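Local coordinates for protein 4-hydroxy-tetrahydrodipicolinate synthase (Thermotoga maritima, PDB 1O5K) that probably condenses pyruvate with L-aspartate beta-semialdehyde to form 4-hydroxy-tetrahydrodipicolinate, a step of lysine biosynthesis, through a Schiff base, at residues F259-P264 / V286-K291; P266-L271 / G275-E280. One frame throughout, in Å; residues are numbered along the deposited sequence.

Contact 1. Residues F259-P264 / V286-K291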
# COMPACT_ATOMS: atom_id res chain seq x y z
N PHE A 259 -14.63 13.82 -4.87
CA PHE A 259 -14.26 12.64 -4.13
C PHE A 259 -13.58 12.89 -2.81
O PHE A 259 -13.01 11.99 -2.24
CB PHE A 259 -13.42 11.75 -5.06
CG PHE A 259 -14.17 11.33 -6.25
CD1 PHE A 259 -14.89 10.16 -6.22
CD2 PHE A 259 -14.22 12.13 -7.38
CE1 PHE A 259 -15.63 9.75 -7.35
CE2 PHE A 259 -14.95 11.73 -8.49
CZ PHE A 259 -15.65 10.54 -8.46
N VAL A 260 -13.74 14.09 -2.24
CA VAL A 260 -13.17 14.33 -0.91
C VAL A 260 -13.92 13.54 0.17
O VAL A 260 -13.39 13.33 1.24
CB VAL A 260 -13.08 15.83 -0.57
CG1 VAL A 260 -12.11 16.52 -1.51
CG2 VAL A 260 -14.44 16.53 -0.66
N GLU A 261 -15.17 13.18 -0.10
CA GLU A 261 -15.89 12.18 0.67
C GLU A 261 -16.38 11.19 -0.33
O GLU A 261 -16.42 11.49 -1.52
CB GLU A 261 -17.09 12.80 1.38
CG GLU A 261 -16.65 13.82 2.41
CD GLU A 261 -17.79 14.29 3.28
OE1 GLU A 261 -18.34 13.47 4.03
OE2 GLU A 261 -18.16 15.46 3.18
N THR A 262 -16.77 10.01 0.13
CA THR A 262 -17.21 8.96 -0.78
C THR A 262 -18.30 9.43 -1.74
O THR A 262 -19.33 9.95 -1.32
CB THR A 262 -17.75 7.81 0.04
OG1 THR A 262 -16.71 7.30 0.87
CG2 THR A 262 -18.20 6.67 -0.90
N ASN A 263 -18.11 9.15 -3.04
CA ASN A 263 -19.10 9.44 -4.06
C ASN A 263 -20.29 8.50 -3.80
O ASN A 263 -20.05 7.30 -3.57
CB ASN A 263 -18.47 9.11 -5.42
CG ASN A 263 -19.44 9.08 -6.54
OD1 ASN A 263 -19.59 8.05 -7.21
ND2 ASN A 263 -20.05 10.21 -6.83
N PRO A 264 -21.54 8.94 -3.91
CA PRO A 264 -21.96 10.28 -4.37
C PRO A 264 -22.27 11.37 -3.33
O PRO A 264 -23.10 12.25 -3.60
CB PRO A 264 -23.22 9.96 -5.12
CG PRO A 264 -23.84 8.84 -4.33
CD PRO A 264 -22.69 8.03 -3.77
N VAL A 286 -24.65 9.68 4.20
CA VAL A 286 -25.16 10.86 4.87
C VAL A 286 -24.66 12.06 4.10
O VAL A 286 -23.72 11.93 3.31
CB VAL A 286 -24.71 10.99 6.32
CG1 VAL A 286 -25.21 9.78 7.20
CG2 VAL A 286 -23.19 11.22 6.41
N PRO A 287 -25.32 13.20 4.22
CA PRO A 287 -24.88 14.42 3.54
C PRO A 287 -23.45 14.90 3.84
O PRO A 287 -22.88 14.69 4.92
CB PRO A 287 -25.89 15.48 4.01
CG PRO A 287 -27.15 14.69 4.24
CD PRO A 287 -26.60 13.41 4.91
N ALA A 288 -22.92 15.61 2.86
CA ALA A 288 -21.59 16.16 2.87
C ALA A 288 -21.39 17.03 4.06
O ALA A 288 -22.33 17.68 4.55
CB ALA A 288 -21.32 16.98 1.60
N SER A 289 -20.16 17.01 4.58
CA SER A 289 -19.77 17.94 5.63
C SER A 289 -19.78 19.37 5.11
O SER A 289 -19.67 19.58 3.91
CB SER A 289 -18.36 17.68 6.11
OG SER A 289 -17.44 18.06 5.10
N GLU A 290 -19.85 20.34 6.02
CA GLU A 290 -19.80 21.77 5.64
C GLU A 290 -18.50 22.17 4.92
O GLU A 290 -18.52 23.02 4.04
CB GLU A 290 -19.92 22.66 6.89
CG GLU A 290 -21.30 22.61 7.53
N LYS A 291 -17.39 21.58 5.34
CA LYS A 291 -16.11 21.74 4.67
C LYS A 291 -16.17 21.33 3.19
O LYS A 291 -15.72 22.10 2.34
CB LYS A 291 -15.00 20.95 5.40
CG LYS A 291 -14.49 21.71 6.63
CD LYS A 291 -13.34 20.98 7.31
CE LYS A 291 -12.99 21.62 8.67
NZ LYS A 291 -12.06 20.74 9.46
O HOH W 1 -20.37 13.97 5.67

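Contact 2. Residues P266-L271 / G275-E280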
# COMPACT_ATOMS: atom_id res chain seq x y z
N PRO A 266 -20.35 13.99 -2.26
CA PRO A 266 -20.04 15.33 -2.82
C PRO A 266 -20.87 15.73 -4.03
O PRO A 266 -21.40 16.86 -4.07
CB PRO A 266 -18.56 15.21 -3.21
CG PRO A 266 -18.05 14.13 -2.24
CD PRO A 266 -19.14 13.12 -2.37
N VAL A 267 -21.05 14.81 -4.96
CA VAL A 267 -21.81 15.18 -6.20
C VAL A 267 -23.28 15.56 -5.90
O VAL A 267 -23.82 16.54 -6.49
CB VAL A 267 -21.65 14.11 -7.30
CG1 VAL A 267 -22.43 12.85 -7.01
CG2 VAL A 267 -22.07 14.69 -8.66
N LYS A 268 -23.90 14.91 -4.92
CA LYS A 268 -25.25 15.30 -4.53
C LYS A 268 -25.24 16.68 -3.89
O LYS A 268 -26.12 17.47 -4.18
CB LYS A 268 -25.94 14.26 -3.63
CG LYS A 268 -26.45 13.05 -4.41
CD LYS A 268 -27.32 12.13 -3.59
CE LYS A 268 -28.46 11.61 -4.39
NZ LYS A 268 -29.37 10.72 -3.67
N ALA A 269 -24.23 16.99 -3.07
CA ALA A 269 -24.15 18.35 -2.46
C ALA A 269 -23.96 19.42 -3.55
O ALA A 269 -24.57 20.47 -3.51
CB ALA A 269 -23.07 18.42 -1.38
N ALA A 270 -23.15 19.11 -4.55
CA ALA A 270 -22.93 19.94 -5.73
C ALA A 270 -24.22 20.18 -6.54
O ALA A 270 -24.57 21.32 -6.87
CB ALA A 270 -21.81 19.30 -6.62
N LEU A 271 -24.94 19.10 -6.85
CA LEU A 271 -26.23 19.21 -7.56
C LEU A 271 -27.24 20.04 -6.77
O LEU A 271 -28.02 20.85 -7.35
CB LEU A 271 -26.76 17.82 -7.88
CG LEU A 271 -25.94 17.16 -9.02
CD1 LEU A 271 -26.28 15.69 -9.06
CD2 LEU A 271 -26.26 17.78 -10.33
N GLY A 275 -29.10 23.68 -7.63
CA GLY A 275 -30.57 23.81 -7.70
C GLY A 275 -31.28 22.65 -8.36
O GLY A 275 -32.45 22.74 -8.65
N PHE A 276 -30.61 21.52 -8.54
CA PHE A 276 -31.19 20.39 -9.27
C PHE A 276 -31.93 19.38 -8.38
O PHE A 276 -32.95 18.83 -8.81
CB PHE A 276 -30.13 19.63 -10.04
CG PHE A 276 -29.76 20.22 -11.35
CD1 PHE A 276 -28.55 20.86 -11.52
CD2 PHE A 276 -30.59 20.08 -12.45
CE1 PHE A 276 -28.19 21.38 -12.74
CE2 PHE A 276 -30.23 20.61 -13.68
CZ PHE A 276 -29.02 21.26 -13.81
N ILE A 277 -31.39 19.11 -7.19
CA ILE A 277 -31.92 18.06 -6.30
C ILE A 277 -31.85 18.54 -4.86
O ILE A 277 -31.19 19.56 -4.56
CB ILE A 277 -31.11 16.76 -6.46
CG1 ILE A 277 -29.70 16.89 -5.86
CG2 ILE A 277 -31.04 16.33 -7.88
CD1 ILE A 277 -28.97 15.51 -5.75
N GLU A 278 -32.55 17.83 -3.98
CA GLU A 278 -32.36 17.97 -2.55
C GLU A 278 -31.11 17.20 -2.18
O GLU A 278 -30.71 16.27 -2.90
CB GLU A 278 -33.52 17.38 -1.75
CG GLU A 278 -34.89 17.87 -2.12
CD GLU A 278 -35.16 19.29 -1.68
OE1 GLU A 278 -34.31 19.92 -1.02
OE2 GLU A 278 -36.23 19.79 -2.04
N ASN A 279 -30.45 17.63 -1.12
CA ASN A 279 -29.20 17.04 -0.70
C ASN A 279 -29.52 15.88 0.28
O ASN A 279 -29.32 16.01 1.48
CB ASN A 279 -28.32 18.09 -0.08
CG ASN A 279 -26.94 17.59 0.27
OD1 ASN A 279 -26.24 18.16 1.11
ND2 ASN A 279 -26.56 16.55 -0.33
N GLU A 280 -30.08 14.79 -0.26
CA GLU A 280 -30.57 13.68 0.58
C GLU A 280 -29.93 12.42 0.06
O GLU A 280 -29.86 12.22 -1.17
CB GLU A 280 -32.08 13.50 0.47
CG GLU A 280 -32.93 14.53 1.16
CD GLU A 280 -34.36 14.06 1.30
OE1 GLU A 280 -34.62 12.83 1.42
OE2 GLU A 280 -35.22 14.93 1.28

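Contact 1. Residues F259-P264 / V286-K291
E261 sends its carboxylate across to the P287-S289 backbone, and nearly all of the contact rests on this one side chain. Its CG lies anti to the carbonyl carbon (chi1 -64°). The chain then runs extended, and this carries OE2 to the facing backbone and OE1 to a bridging water. At P287 the link is indirect. A single water donates to E261 OE1 at 2.7 Å and to P287 O at 2.7 Å, so it bridges a carboxylate and a carbonyl that do not meet directly. A288 comes next and gives only packing. E261 OE2 lies 3.5 Å from A288 CA, and the methyl group A288 CB is 3.8 Å from the same oxygen. S289 makes the main bond. Its backbone N donates to E261 OE2 at 2.9 Å, nearly straight at 163°, and uses the syn lone pair of that oxygen. S289 OG is 3.3 Å from E261 OE2, at best a weak bond. S289 is the N-cap of helix 290-302, and its OG accepts from T292 N. T292 OG1 in turn bonds to E261 OE2, so a backbone N-H and a hydroxyl hold this oxygen at the start of the helix. The helix dipole would probably favour a negative charge here. With an alanine here in place of E261, S289 N and T292 OG1 would probably lose their shared acceptor, and the bridging water one of its two anchors. T122 of a second subunit packs against E261. The contact lies at the surface. It ties the loop between helices 241-257 and 265-273 to the N-terminal end of helix 290-302, while A288 rests on helix 265-273.

Contact 2. Residues P266-L271 / G275-E280
L271 and I277 make the tightest apolar contact, with L271 CB 3.7 Å from I277 CG1. I277 reaches back one turn along the helix and sets its end methyl beside the K268 chain, where K268 CG is 3.8 Å from I277 CD1. The two side chains cross at about a right angle, so the aliphatic part of the lysine packs against the isoleucine. L271 CD2 meets the F276 ring obliquely, 4.0 Å from F276 CD1. The ring of Y41 also meets the F276 ring, with the planes at about 40°. Backbone bonding closes the helix. F276 N donates to L271 O at 2.9 Å, at an angle of 167°. This is the long bond of a Schellman motif that ends helix 265-273. G275 has the positive phi of that motif, and a side chain at these backbone angles would collide with the preceding carbonyl oxygen. The polar contacts lie further along. K268 NZ donates to E280 O at 3.0 Å, in the carbonyl plane. The same ammonium forms a salt bridge with E58 and bonds to T23 O, so three oxygens grip a buried charge. The K268 side chain is about 7 Å from that of T56, a predicted pyruvate-binding residue. The E280 carboxylate goes elsewhere, to the backbone N of N27 and G28. N279, the centre of an inverse gamma turn, adds plain packing. Its CG is anti to the backbone N (chi1 -175°), which brings the amide back to the helix, with N279 ND2 3.7 Å from A269 CA.

In the fold
Both contacts lie in the C-terminal helical part that follows the barrel, with centres about 11 Å apart. Contact 2 is the more buried and larger, at 393 Å² against 101 Å². It is local in sequence and folds the end of helix 265-273 against its own following loop, mostly by apolar packing, with a buried lysine at one side. Contact 1 is a surface contact between more distant segments. It depends on a carboxylate, a helix start and a water, and a second subunit borders it. No other chain touches contact 2. The two meet along helix 265-273, where A288 CB lies 3.7 Å from A269 CB.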